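Local coordinates for protein putative hexose oxidase (Nonomuraea sp. ATCC 39727, PDB 5AWV) that probably oxidises a sugar of teicoplanin-type glycopeptide antibiotics, using a flavin adenine dinucleotide held covalently by the protein, at residues A122-P127 with K226-V231; L140-T145 with R237-L242; S268-N273 with D335-A340; M262-F267 with A382-M387. All blocks are in the same frame, centred on the assembly; numbering follows the deposited sequence.

Interaction 1: A122-P127 with K226-V231; sequences AFLIEP and KYWMRV
Trp-228 and Leu-124 turn their side chains to the same face of an antiparallel sheet from different first torsions: CG of Trp-228 is anti to its carbonyl carbon (chi1 -73°), CG of Leu-124 anti to its backbone N (chi1 -169°). This pairs strands 122-125 and 223-229 in the five-stranded sheet of the FAD-binding domain. Leu-124 CB and CG both lie 3.8 Å from Trp-228 NE1, the two side chains running side by side, while the indole N-H bonds to Asp-117. Four backbone bonds lock the register; Ile-125 N to Tyr-227 O is the straightest, at 174°. On the other face Ile-125 CD1 meets Met-229 CG at 3.9 Å, the chains crossing nearly at right angles beneath helices 131-142 and 156-161. Beyond the paired strands, Pro-127 touches the FAD. Glu-126 OE1 accepts from Glu-113 N. Lys-226 NZ, salt-bridged to Glu-183, stays 4.2 Å from Glu-126 OE2; one water spans them, donating to Glu-126 OE2 and accepting from Lys-226 NZ.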
loop_
_atom_site.group_PDB
_atom_site.type_symbol
_atom_site.label_atom_id
_atom_site.label_comp_id
_atom_site.label_asym_id
_atom_site.label_seq_id
_atom_site.Cartn_x
_atom_site.Cartn_y
_atom_site.Cartn_z
ATOM N N ALA A 122 11.267 -16.570 9.110
ATOM C CA ALA A 122 10.706 -15.248 8.738
ATOM C C ALA A 122 9.220 -15.297 8.978
ATOM O O ALA A 122 8.645 -16.353 9.073
ATOM C CB ALA A 122 10.962 -14.969 7.255
ATOM N N PHE A 123 8.612 -14.120 9.003
ATOM C CA PHE A 123 7.161 -13.977 9.026
ATOM C C PHE A 123 6.530 -14.055 7.688
ATOM O O PHE A 123 6.860 -13.315 6.788
ATOM C CB PHE A 123 6.799 -12.659 9.686
ATOM C CG PHE A 123 7.078 -12.636 11.119
ATOM C CD1 PHE A 123 6.179 -13.156 12.013
ATOM C CD2 PHE A 123 8.246 -12.133 11.589
ATOM C CE1 PHE A 123 6.428 -13.109 13.350
ATOM C CE2 PHE A 123 8.492 -12.116 12.894
ATOM C CZ PHE A 123 7.599 -12.579 13.802
ATOM N N LEU A 124 5.637 -14.992 7.524
ATOM C CA LEU A 124 4.821 -15.181 6.347
ATOM C C LEU A 124 3.613 -14.223 6.505
ATOM O O LEU A 124 2.872 -14.262 7.568
ATOM C CB LEU A 124 4.310 -16.632 6.334
ATOM C CG LEU A 124 3.643 -17.179 5.078
ATOM C CD1 LEU A 124 3.216 -18.642 5.130
ATOM C CD2 LEU A 124 2.402 -16.490 4.726
ATOM N N ILE A 125 3.407 -13.373 5.504
ATOM C CA ILE A 125 2.234 -12.452 5.433
ATOM C C ILE A 125 1.660 -12.603 4.071
ATOM O O ILE A 125 2.316 -12.353 3.016
ATOM C CB ILE A 125 2.639 -11.010 5.687
ATOM C CG1 ILE A 125 3.390 -10.921 7.032
ATOM C CG2 ILE A 125 1.438 -10.096 5.789
ATOM C CD1 ILE A 125 3.845 -9.547 7.390
ATOM N N GLU A 126 0.409 -13.032 4.044
ATOM C CA GLU A 126 -0.325 -13.203 2.807
ATOM C C GLU A 126 -0.937 -11.898 2.304
ATOM O O GLU A 126 -1.176 -11.018 3.118
ATOM C CB GLU A 126 -1.383 -14.331 2.946
ATOM C CG GLU A 126 -0.731 -15.677 2.832
ATOM C CD GLU A 126 -1.681 -16.851 2.901
ATOM O OE1 GLU A 126 -2.802 -16.702 3.386
ATOM O OE2 GLU A 126 -1.256 -17.950 2.478
ATOM N N PRO A 127 -1.063 -11.748 0.960
ATOM C CA PRO A 127 -1.464 -10.516 0.246
ATOM C C PRO A 127 -2.878 -10.014 0.515
ATOM O O PRO A 127 -3.098 -8.838 0.421
ATOM C CB PRO A 127 -1.318 -10.850 -1.238
ATOM C CG PRO A 127 -1.387 -12.362 -1.259
ATOM C CD PRO A 127 -0.839 -12.876 0.007
ATOM N N LYS A 226 2.527 -15.107 -1.406
ATOM C CA LYS A 226 3.098 -14.985 -0.068
ATOM C C LYS A 226 4.290 -13.984 -0.068
ATOM O O LYS A 226 5.112 -13.963 -1.025
ATOM C CB LYS A 226 3.687 -16.325 0.505
ATOM C CG LYS A 226 2.730 -17.541 0.383
ATOM C CD LYS A 226 3.318 -18.769 1.061
ATOM C CE LYS A 226 2.411 -20.000 1.190
ATOM N NZ LYS A 226 1.456 -20.126 0.072
ATOM N N TYR A 227 4.421 -13.251 1.033
ATOM C CA TYR A 227 5.625 -12.458 1.351
ATOM C C TYR A 227 6.211 -12.995 2.631
ATOM O O TYR A 227 5.444 -13.313 3.535
ATOM C CB TYR A 227 5.266 -11.001 1.609
ATOM C CG TYR A 227 4.770 -10.180 0.451
ATOM C CD1 TYR A 227 5.656 -9.624 -0.475
ATOM C CD2 TYR A 227 3.433 -9.880 0.303
ATOM C CE1 TYR A 227 5.205 -8.837 -1.548
ATOM C CE2 TYR A 227 2.981 -9.032 -0.742
ATOM C CZ TYR A 227 3.884 -8.527 -1.668
ATOM O OH TYR A 227 3.461 -7.658 -2.719
ATOM N N TRP A 228 7.537 -13.111 2.699
ATOM C CA TRP A 228 8.224 -13.406 3.936
ATOM C C TRP A 228 9.096 -12.256 4.329
ATOM O O TRP A 228 9.932 -11.782 3.526
ATOM C CB TRP A 228 9.106 -14.664 3.847
ATOM C CG TRP A 228 8.345 -15.952 3.814
ATOM C CD1 TRP A 228 7.975 -16.730 4.877
ATOM C CD2 TRP A 228 7.940 -16.673 2.655
ATOM N NE1 TRP A 228 7.353 -17.877 4.430
ATOM C CE2 TRP A 228 7.329 -17.864 3.080
ATOM C CE3 TRP A 228 8.026 -16.416 1.292
ATOM C CZ2 TRP A 228 6.801 -18.828 2.168
ATOM C CZ3 TRP A 228 7.555 -17.367 0.397
ATOM C CH2 TRP A 228 6.960 -18.573 0.843
ATOM N N MET A 229 8.939 -11.844 5.569
ATOM C CA MET A 229 9.549 -10.570 6.081
ATOM C C MET A 229 10.452 -10.883 7.266
ATOM O O MET A 229 10.046 -11.622 8.183
ATOM C CB MET A 229 8.451 -9.595 6.549
ATOM C CG MET A 229 7.288 -9.395 5.616
ATOM S SD MET A 229 7.778 -8.698 4.027
ATOM C CE MET A 229 8.131 -7.014 4.549
ATOM N N ARG A 230 11.651 -10.306 7.275
ATOM C CA ARG A 230 12.529 -10.378 8.376
ATOM C C ARG A 230 13.701 -9.372 8.238
ATOM O O ARG A 230 14.058 -8.968 7.115
ATOM C CB ARG A 230 13.121 -11.842 8.520
ATOM C CG ARG A 230 13.890 -12.325 7.293
ATOM C CD ARG A 230 14.882 -13.471 7.640
ATOM N NE ARG A 230 15.953 -12.932 8.441
ATOM C CZ ARG A 230 16.562 -13.531 9.459
ATOM N NH1 ARG A 230 16.216 -14.723 9.876
ATOM N NH2 ARG A 230 17.527 -12.874 10.090
ATOM N N VAL A 231 14.292 -9.013 9.359
ATOM C CA VAL A 231 15.513 -8.199 9.400
ATOM C C VAL A 231 16.638 -8.887 8.611
ATOM O O VAL A 231 16.713 -10.107 8.528
ATOM C CB VAL A 231 15.991 -7.873 10.812
ATOM C CG1 VAL A 231 14.944 -7.194 11.607
ATOM C CG2 VAL A 231 16.440 -9.157 11.544
HETATM O O HOH W 1 -0.560 -18.265 -0.220
#

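Interaction 2: L140-T145 with R237-L242; sequences LGWNVT and RNPERL
Glu-240 leaves its backbone with CG beside the N (chi1 -60°) and runs out extended along the carbonyl of Trp-142. Its CB lies 3.7 Å from Trp-142 O, and CG comes closer to the same oxygen, at 3.5 Å. CD continues past it, and at the tip OE2 receives a weak hydrogen bond from a water that also donates weakly to Gly-141 O. The aliphatic part of the glutamate thus covers the carbonyl of Trp-142, while its carboxylate is linked to Gly-141 O through that weakly bound water. One residue earlier, Pro-239 sets CB 3.5 Å from Trp-142 CD1, a purely apolar touch in which ring and indole cross obliquely. Val-144 approaches from beyond the helix, its CG1 3.5 Å from Glu-240 O. The chain can turn there because Asn-143 leaves the helix with positive phi (51°). No direct hydrogen bond joins the two segments. The contact packs the C-terminal end of helix 131-142 against the loop between strands 223-229 and 249-257; Pro-239 and Val-144 also rest on Phe-123 of strand 122-125, and Ala-30 of a second subunit packs on Trp-142.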
loop_
_atom_site.group_PDB
_atom_site.type_symbol
_atom_site.label_atom_id
_atom_site.label_comp_id
_atom_site.label_asym_id
_atom_site.label_seq_id
_atom_site.Cartn_x
_atom_site.Cartn_y
_atom_site.Cartn_z
ATOM N N LEU A 140 0.574 -8.153 18.804
ATOM C CA LEU A 140 0.066 -9.116 19.826
ATOM C C LEU A 140 0.915 -10.396 19.984
ATOM O O LEU A 140 1.295 -10.791 21.127
ATOM C CB LEU A 140 -1.424 -9.386 19.644
ATOM C CG LEU A 140 -2.312 -8.168 19.956
ATOM C CD1 LEU A 140 -3.775 -8.568 20.009
ATOM C CD2 LEU A 140 -2.000 -7.440 21.274
ATOM N N GLY A 141 1.259 -10.993 18.854
ATOM C CA GLY A 141 1.952 -12.212 18.799
ATOM C C GLY A 141 3.366 -12.143 19.222
ATOM O O GLY A 141 3.827 -13.025 19.971
ATOM N N TRP A 142 4.088 -11.109 18.768
ATOM C CA TRP A 142 5.565 -11.084 18.900
ATOM C C TRP A 142 6.163 -9.703 19.284
ATOM O O TRP A 142 7.363 -9.580 19.396
ATOM C CB TRP A 142 6.204 -11.550 17.581
ATOM C CG TRP A 142 5.757 -12.908 17.151
ATOM C CD1 TRP A 142 6.301 -14.101 17.531
ATOM C CD2 TRP A 142 4.642 -13.230 16.320
ATOM N NE1 TRP A 142 5.591 -15.115 16.993
ATOM C CE2 TRP A 142 4.591 -14.613 16.219
ATOM C CE3 TRP A 142 3.705 -12.472 15.611
ATOM C CZ2 TRP A 142 3.640 -15.252 15.481
ATOM C CZ3 TRP A 142 2.793 -13.076 14.887
ATOM C CH2 TRP A 142 2.734 -14.474 14.822
ATOM N N ASN A 143 5.323 -8.700 19.534
ATOM C CA ASN A 143 5.776 -7.334 19.765
ATOM C C ASN A 143 6.727 -6.834 18.671
ATOM O O ASN A 143 7.831 -6.334 18.970
ATOM C CB ASN A 143 6.459 -7.301 21.127
ATOM C CG ASN A 143 6.782 -5.956 21.582
ATOM O OD1 ASN A 143 6.200 -4.936 21.162
ATOM N ND2 ASN A 143 7.765 -5.905 22.477
ATOM N N VAL A 144 6.315 -7.048 17.424
ATOM C CA VAL A 144 7.055 -6.572 16.244
ATOM C C VAL A 144 6.104 -5.762 15.374
ATOM O O VAL A 144 4.913 -5.668 15.661
ATOM C CB VAL A 144 7.790 -7.649 15.477
ATOM C CG1 VAL A 144 8.831 -8.353 16.372
ATOM C CG2 VAL A 144 6.849 -8.695 14.821
ATOM N N THR A 145 6.651 -5.158 14.334
ATOM C CA THR A 145 5.906 -4.462 13.336
ATOM C C THR A 145 6.663 -4.414 12.022
ATOM O O THR A 145 7.811 -4.860 11.922
ATOM C CB THR A 145 5.585 -3.040 13.853
ATOM O OG1 THR A 145 4.467 -2.502 13.142
ATOM C CG2 THR A 145 6.847 -2.083 13.821
ATOM N N ARG A 237 16.817 -17.214 15.834
ATOM C CA ARG A 237 15.516 -17.738 15.452
ATOM C C ARG A 237 14.395 -17.314 16.411
ATOM O O ARG A 237 13.273 -17.805 16.276
ATOM C CB ARG A 237 15.558 -19.269 15.404
ATOM C CG ARG A 237 16.636 -19.813 14.496
ATOM C CD ARG A 237 16.589 -21.328 14.482
ATOM N NE ARG A 237 15.323 -21.874 14.046
ATOM C CZ ARG A 237 14.917 -21.897 12.768
ATOM N NH1 ARG A 237 15.681 -21.378 11.794
ATOM N NH2 ARG A 237 13.747 -22.399 12.453
ATOM N N ASN A 238 14.666 -16.358 17.286
ATOM C CA ASN A 238 13.678 -15.871 18.202
ATOM C C ASN A 238 12.732 -14.899 17.374
ATOM O O ASN A 238 13.190 -13.818 16.961
ATOM C CB ASN A 238 14.417 -15.116 19.292
ATOM C CG ASN A 238 13.493 -14.499 20.328
ATOM O OD1 ASN A 238 13.965 -13.748 21.181
ATOM N ND2 ASN A 238 12.191 -14.774 20.258
ATOM N N PRO A 239 11.486 -15.295 17.130
ATOM C CA PRO A 239 10.640 -14.474 16.205
ATOM C C PRO A 239 10.492 -13.032 16.698
ATOM O O PRO A 239 10.354 -12.102 15.879
ATOM C CB PRO A 239 9.316 -15.224 16.181
ATOM C CG PRO A 239 9.708 -16.585 16.498
ATOM C CD PRO A 239 10.711 -16.444 17.607
ATOM N N GLU A 240 10.591 -12.831 18.019
ATOM C CA GLU A 240 10.546 -11.456 18.557
ATOM C C GLU A 240 11.651 -10.539 18.102
ATOM O O GLU A 240 11.563 -9.345 18.318
ATOM C CB GLU A 240 10.493 -11.464 20.082
ATOM C CG GLU A 240 9.318 -12.175 20.696
ATOM C CD GLU A 240 9.245 -11.825 22.188
ATOM O OE1 GLU A 240 9.831 -12.571 23.001
ATOM O OE2 GLU A 240 8.678 -10.754 22.519
ATOM N N ARG A 241 12.753 -11.072 17.574
ATOM C CA ARG A 241 13.881 -10.272 17.038
ATOM C C ARG A 241 13.880 -10.164 15.497
ATOM O O ARG A 241 14.718 -9.499 14.904
ATOM C CB ARG A 241 15.238 -10.852 17.576
ATOM C CG ARG A 241 15.472 -10.436 19.025
ATOM C CD ARG A 241 16.530 -11.200 19.805
ATOM N NE ARG A 241 17.882 -11.315 19.234
ATOM C CZ ARG A 241 18.724 -10.311 18.942
ATOM N NH1 ARG A 241 18.370 -9.040 19.083
ATOM N NH2 ARG A 241 19.931 -10.596 18.441
ATOM N N LEU A 242 12.938 -10.822 14.828
ATOM C CA LEU A 242 13.040 -10.969 13.387
ATOM C C LEU A 242 12.399 -9.809 12.645
ATOM O O LEU A 242 12.606 -9.708 11.450
ATOM C CB LEU A 242 12.424 -12.280 12.876
ATOM C CG LEU A 242 13.293 -13.488 13.229
ATOM C CD1 LEU A 242 12.474 -14.722 12.947
ATOM C CD2 LEU A 242 14.591 -13.425 12.435
HETATM O O HOH W 2 5.899 -11.749 22.326
HETATM O O HOH W 3 10.048 -7.640 19.950
#

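Interaction 3: S268-N273 with D335-A340; sequences SRLLRN and DGVPPA
The guanidinium of Arg-269 and the carboxylate of Asp-335 stand almost perpendicular, their planes 89° apart, so the salt bridge is made through one pair of atoms: Arg-269 NH2 to Asp-335 OD2, 2.5 Å. The two chains cross obliquely. Each leaves its backbone with CG anti to N (chi1 -176° in Arg-269, -177° in Asp-335), and a bend at chi2 of the arginine carries its head group across the loop. There one guanidinium face settles over the backbone, with Asp-335 O 3.4 Å above the plane and over its centre. The same aspartate therefore meets the cation twice, by its carboxylate at one nitrogen and by its carbonyl over the face, which probably favours the positive charge. Gly-336 follows with positive phi, and its CA lies 3.8 Å from Arg-269 NH1. These groups join helix 264-280 to the turn between helix 322-334 and strand 340-349, at the edge of the seven-stranded antiparallel sheet. Arg-269 also packs on the 8-methylnonanoyl chain of the bound antibiotic, and both partners of the salt bridge belong to N-acetyl-D-glucosamine sites of this protein, though no such sugar sits at Asp-335 here. Deeper in, the contact turns apolar: Val-337, with CG2 beside its backbone N, points that methyl at the helix, 3.7 Å from Leu-270 CA and 3.8 Å from Leu-270 CB. Beyond it Leu-270 rests on Phe-257 of strand 249-257 and Val-333 of helix 322-334.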
loop_
_atom_site.group_PDB
_atom_site.type_symbol
_atom_site.label_atom_id
_atom_site.label_comp_id
_atom_site.label_asym_id
_atom_site.label_seq_id
_atom_site.Cartn_x
_atom_site.Cartn_y
_atom_site.Cartn_z
ATOM N N SER A 268 5.273 31.421 2.570
ATOM C CA SER A 268 6.620 31.160 2.148
ATOM C C SER A 268 7.634 30.883 3.263
ATOM O O SER A 268 8.403 29.903 3.172
ATOM C CB SER A 268 7.124 32.237 1.192
ATOM O OG SER A 268 8.350 31.760 0.614
ATOM N N ARG A 269 7.639 31.692 4.313
ATOM C CA ARG A 269 8.483 31.402 5.453
ATOM C C ARG A 269 8.260 29.984 6.058
ATOM O O ARG A 269 9.216 29.266 6.383
ATOM C CB ARG A 269 8.303 32.484 6.525
ATOM C CG ARG A 269 9.211 32.329 7.705
ATOM C CD ARG A 269 10.669 32.537 7.321
ATOM N NE ARG A 269 11.499 32.274 8.478
ATOM C CZ ARG A 269 11.625 33.108 9.508
ATOM N NH1 ARG A 269 10.958 34.278 9.577
ATOM N NH2 ARG A 269 12.429 32.778 10.504
ATOM N N LEU A 270 7.037 29.610 6.234
ATOM C CA LEU A 270 6.664 28.288 6.739
ATOM C C LEU A 270 7.280 27.117 5.885
ATOM O O LEU A 270 7.900 26.218 6.416
ATOM C CB LEU A 270 5.129 28.141 6.771
ATOM C CG LEU A 270 4.561 26.753 7.139
ATOM C CD1 LEU A 270 4.960 26.326 8.525
ATOM C CD2 LEU A 270 3.077 26.774 7.090
ATOM N N LEU A 271 7.018 27.145 4.599
ATOM C CA LEU A 271 7.546 26.101 3.685
ATOM C C LEU A 271 9.046 26.099 3.616
ATOM O O LEU A 271 9.615 24.999 3.602
ATOM C CB LEU A 271 6.902 26.149 2.312
ATOM C CG LEU A 271 5.576 25.425 2.230
ATOM C CD1 LEU A 271 4.476 26.085 3.055
ATOM C CD2 LEU A 271 5.208 25.311 0.768
ATOM N N ARG A 272 9.721 27.282 3.747
ATOM C CA ARG A 272 11.159 27.296 3.830
ATOM C C ARG A 272 11.660 26.716 5.114
ATOM O O ARG A 272 12.601 25.946 5.109
ATOM C CB ARG A 272 11.819 28.673 3.584
ATOM C CG ARG A 272 11.452 29.250 2.223
ATOM C CD ARG A 272 12.052 30.606 2.032
ATOM N NE ARG A 272 11.431 31.266 0.857
ATOM C CZ ARG A 272 12.012 32.233 0.155
ATOM N NH1 ARG A 272 13.282 32.653 0.469
ATOM N NH2 ARG A 272 11.327 32.783 -0.883
ATOM N N ASN A 273 11.085 27.136 6.222
ATOM C CA ASN A 273 11.440 26.611 7.547
ATOM C C ASN A 273 11.404 25.041 7.566
ATOM O O ASN A 273 12.306 24.380 8.034
ATOM C CB ASN A 273 10.413 27.074 8.584
ATOM C CG ASN A 273 10.584 28.512 9.059
ATOM O OD1 ASN A 273 9.731 29.022 9.775
ATOM N ND2 ASN A 273 11.609 29.163 8.630
ATOM N N ASP A 335 8.813 29.202 13.254
ATOM C CA ASP A 335 9.592 30.434 13.479
ATOM C C ASP A 335 9.195 31.517 12.453
ATOM O O ASP A 335 9.326 31.334 11.241
ATOM C CB ASP A 335 11.065 30.124 13.278
ATOM C CG ASP A 335 11.930 31.277 13.553
ATOM O OD1 ASP A 335 11.806 31.884 14.641
ATOM O OD2 ASP A 335 12.771 31.533 12.701
ATOM N N GLY A 336 8.686 32.656 12.943
ATOM C CA GLY A 336 8.200 33.751 12.077
ATOM C C GLY A 336 6.911 33.509 11.340
ATOM O O GLY A 336 6.688 34.150 10.306
ATOM N N VAL A 337 6.097 32.572 11.813
ATOM C CA VAL A 337 4.852 32.164 11.154
ATOM C C VAL A 337 3.699 32.431 12.144
ATOM O O VAL A 337 3.337 31.577 12.941
ATOM C CB VAL A 337 4.838 30.656 10.729
ATOM C CG1 VAL A 337 3.536 30.225 10.077
ATOM C CG2 VAL A 337 5.983 30.347 9.760
ATOM N N PRO A 338 3.062 33.608 12.036
ATOM C CA PRO A 338 2.183 33.978 13.145
ATOM C C PRO A 338 0.955 33.118 13.308
ATOM O O PRO A 338 0.581 32.820 14.434
ATOM C CB PRO A 338 1.805 35.422 12.811
ATOM C CG PRO A 338 2.993 35.941 12.057
ATOM C CD PRO A 338 3.359 34.765 11.164
ATOM N N PRO A 339 0.323 32.679 12.194
ATOM C CA PRO A 339 -0.965 31.995 12.369
ATOM C C PRO A 339 -0.895 30.492 12.682
ATOM O O PRO A 339 -1.706 29.760 12.118
ATOM C CB PRO A 339 -1.680 32.238 11.014
ATOM C CG PRO A 339 -0.584 32.415 10.037
ATOM C CD PRO A 339 0.602 32.977 10.773
ATOM N N ALA A 340 0.050 30.068 13.547
ATOM C CA ALA A 340 0.250 28.662 14.015
ATOM C C ALA A 340 -0.280 28.477 15.473
ATOM O O ALA A 340 0.028 29.287 16.303
ATOM C CB ALA A 340 1.732 28.329 13.955
#

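Interaction 4: M262-F267 with A382-M387; sequences MTEAAF and AVYENM. With T55 (8-methylnonanoic acid), chain B; MAN (alpha-D-mannopyranose), chain C.
Tyr-384 lays one face of its ring over the backbone at the start of helix 264-280, with Glu-264 CA 4.0 Å from the ring centroid in a CH-pi contact. Glu-264 CB closes to 3.6 Å from Tyr-384 CE2, and the extended glutamate crosses the tyrosine at about a right angle. Its carboxylate ends at the ligand, where OE1 accepts a hydrogen bond from mannose O3 at 2.7 Å and is also hydrogen-bonded to a modified side chain of the bound peptide. Tyr-384 meets Phe-267 too: Tyr-384 CD1 sits over one face of the phenylalanine, toward the rim, 3.4 Å from Phe-267 CG, with the planes inclined at 51°. Both residues hold CG anti to the backbone N. Phe-267 CZ reaches Val-383 CG1 at 3.9 Å, with the methyl at the ring edge. Thr-263 N-caps the helix, its OG1 accepting from Ala-266 N. Helices 264-280 and 377-387 thus pack together, with Phe-309 of strand 309-316 touching Phe-267 and helix 438-452 bordering Val-383 and Met-387.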
loop_
_atom_site.group_PDB
_atom_site.type_symbol
_atom_site.label_atom_id
_atom_site.label_comp_id
_atom_site.label_asym_id
_atom_site.label_seq_id
_atom_site.Cartn_x
_atom_site.Cartn_y
_atom_site.Cartn_z
ATOM N N MET A 262 -2.893 33.909 7.164
ATOM C CA MET A 262 -1.624 33.565 6.479
ATOM C C MET A 262 -1.301 34.470 5.235
ATOM O O MET A 262 -1.900 34.318 4.204
ATOM C CB MET A 262 -1.711 32.046 6.069
ATOM C CG MET A 262 -0.447 31.342 5.522
ATOM S SD MET A 262 0.837 31.042 6.763
ATOM C CE MET A 262 0.107 29.876 7.915
ATOM N N THR A 263 -0.339 35.390 5.313
ATOM C CA THR A 263 0.079 36.157 4.152
ATOM C C THR A 263 0.923 35.295 3.210
ATOM O O THR A 263 1.469 34.281 3.619
ATOM C CB THR A 263 0.899 37.385 4.565
ATOM O OG1 THR A 263 2.040 37.004 5.357
ATOM C CG2 THR A 263 -0.017 38.324 5.368
ATOM N N GLU A 264 1.118 35.802 2.011
ATOM C CA GLU A 264 2.046 35.254 1.050
ATOM C C GLU A 264 3.451 35.092 1.628
ATOM O O GLU A 264 4.098 34.031 1.491
ATOM C CB GLU A 264 2.015 36.078 -0.199
ATOM C CG GLU A 264 2.773 35.496 -1.385
ATOM C CD GLU A 264 2.485 36.274 -2.682
ATOM O OE1 GLU A 264 3.334 36.150 -3.628
ATOM O OE2 GLU A 264 1.397 36.991 -2.803
ATOM N N ALA A 265 3.884 36.085 2.393
ATOM C CA ALA A 265 5.143 35.990 3.085
ATOM C C ALA A 265 5.301 34.954 4.214
ATOM O O ALA A 265 6.348 34.277 4.323
ATOM C CB ALA A 265 5.619 37.396 3.589
ATOM N N ALA A 266 4.302 34.878 5.059
ATOM C CA ALA A 266 4.267 33.945 6.131
ATOM C C ALA A 266 4.195 32.481 5.580
ATOM O O ALA A 266 4.808 31.605 6.133
ATOM C CB ALA A 266 3.059 34.197 7.009
ATOM N N PHE A 267 3.396 32.287 4.561
ATOM C CA PHE A 267 3.292 31.001 3.873
ATOM C C PHE A 267 4.629 30.568 3.344
ATOM O O PHE A 267 5.047 29.448 3.582
ATOM C CB PHE A 267 2.292 31.056 2.743
ATOM C CG PHE A 267 2.058 29.717 2.085
ATOM C CD1 PHE A 267 1.118 28.845 2.590
ATOM C CD2 PHE A 267 2.799 29.344 0.977
ATOM C CE1 PHE A 267 0.904 27.596 1.984
ATOM C CE2 PHE A 267 2.581 28.125 0.371
ATOM C CZ PHE A 267 1.616 27.248 0.867
ATOM N N ALA A 382 4.398 28.918 -6.661
ATOM C CA ALA A 382 3.405 28.161 -7.420
ATOM C C ALA A 382 2.432 27.418 -6.531
ATOM O O ALA A 382 1.228 27.435 -6.805
ATOM C CB ALA A 382 4.079 27.214 -8.383
ATOM N N VAL A 383 2.928 26.833 -5.425
ATOM C CA VAL A 383 2.004 26.216 -4.500
ATOM C C VAL A 383 0.985 27.262 -3.914
ATOM O O VAL A 383 -0.235 27.023 -3.834
ATOM C CB VAL A 383 2.764 25.513 -3.360
ATOM C CG1 VAL A 383 1.847 25.064 -2.304
ATOM C CG2 VAL A 383 3.603 24.331 -3.892
ATOM N N TYR A 384 1.535 28.381 -3.409
ATOM C CA TYR A 384 0.659 29.442 -2.811
ATOM C C TYR A 384 -0.376 29.866 -3.798
ATOM O O TYR A 384 -1.523 29.952 -3.426
ATOM C CB TYR A 384 1.461 30.635 -2.360
ATOM C CG TYR A 384 0.623 31.611 -1.595
ATOM C CD1 TYR A 384 0.190 31.296 -0.346
ATOM C CD2 TYR A 384 0.257 32.864 -2.132
ATOM C CE1 TYR A 384 -0.572 32.135 0.410
ATOM C CE2 TYR A 384 -0.524 33.736 -1.377
ATOM C CZ TYR A 384 -0.937 33.349 -0.127
ATOM O OH TYR A 384 -1.711 34.098 0.679
ATOM N N GLU A 385 0.036 30.154 -5.022
ATOM C CA GLU A 385 -0.846 30.641 -6.045
ATOM C C GLU A 385 -1.993 29.691 -6.322
ATOM O O GLU A 385 -3.145 30.100 -6.330
ATOM C CB GLU A 385 -0.067 30.984 -7.332
ATOM C CG GLU A 385 -0.833 31.064 -8.679
ATOM C CD GLU A 385 -2.107 31.885 -8.665
ATOM O OE1 GLU A 385 -3.022 31.644 -9.526
ATOM O OE2 GLU A 385 -2.197 32.798 -7.784
ATOM N N ASN A 386 -1.706 28.389 -6.560
ATOM C CA ASN A 386 -2.783 27.469 -6.808
ATOM C C ASN A 386 -3.635 27.167 -5.578
ATOM O O ASN A 386 -4.895 26.985 -5.643
ATOM C CB ASN A 386 -2.159 26.211 -7.529
ATOM C CG ASN A 386 -1.661 26.517 -8.889
ATOM O OD1 ASN A 386 -2.427 26.508 -9.831
ATOM N ND2 ASN A 386 -0.407 26.801 -9.046
ATOM N N MET A 387 -3.025 27.138 -4.390
ATOM C CA MET A 387 -3.797 26.850 -3.191
ATOM C C MET A 387 -4.759 28.008 -2.775
ATOM O O MET A 387 -5.653 27.785 -1.974
ATOM C CB MET A 387 -2.865 26.545 -1.990
ATOM C CG MET A 387 -2.216 25.147 -1.979
ATOM S SD MET A 387 -3.365 23.791 -2.195
ATOM C CE MET A 387 -4.410 24.033 -0.769
HETATM C CAD T55 B . 7.394 35.927 1.689
HETATM C CAE T55 B . 8.415 36.807 1.091
HETATM C CAG T55 B . 9.591 36.497 2.008
HETATM C CAH T55 B . 9.494 37.015 3.478
HETATM C CAI T55 B . 10.719 36.779 4.337
HETATM C CAJ T55 B . 10.677 37.187 5.816
HETATM C CAK T55 B . 12.043 36.875 6.399
HETATM C CAL T55 B . 12.467 37.290 7.804
HETATM C CAF T55 B . 8.259 36.430 -0.406
HETATM C C T55 B . 13.966 37.026 7.997
HETATM O O T55 B . 14.721 36.890 7.062
HETATM C C1 MAN C . 3.100 38.873 -8.521
HETATM C C2 MAN C . 3.567 37.942 -7.394
HETATM C C3 MAN C . 2.825 36.615 -7.468
HETATM C C4 MAN C . 1.296 36.882 -7.459
HETATM C C5 MAN C . 0.837 37.769 -8.662
HETATM C C6 MAN C . -0.716 37.959 -8.687
HETATM O O2 MAN C . 3.284 38.524 -6.179
HETATM O O3 MAN C . 3.230 35.740 -6.316
HETATM O O4 MAN C . 0.753 35.638 -7.568
HETATM O O5 MAN C . 1.588 39.024 -8.631
HETATM O O6 MAN C . -1.111 39.002 -7.741
#

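In the fold
Interactions 1 and 2 touch each other in the FAD-binding part of the chain, their centres about 12 Å apart; interactions 3 and 4, about 11 Å apart between centres, share helix 264-280, which lines the acyl-chain pocket of the antibiotic. The centres of interactions 1 and 3 are about 43 Å apart. Interaction 1 is core, built from backbone hydrogen bonds and apolar side chains, and Phe-123 carries it into interaction 2 by an edge-to-face pairing with Trp-142. Interaction 2, also largely buried, has waters as its polar links. Interactions 3 and 4 are only partly buried: one relies on a salt bridge, the other on aromatic packing, and Met-262 CE joins them by touching Pro-339 CG.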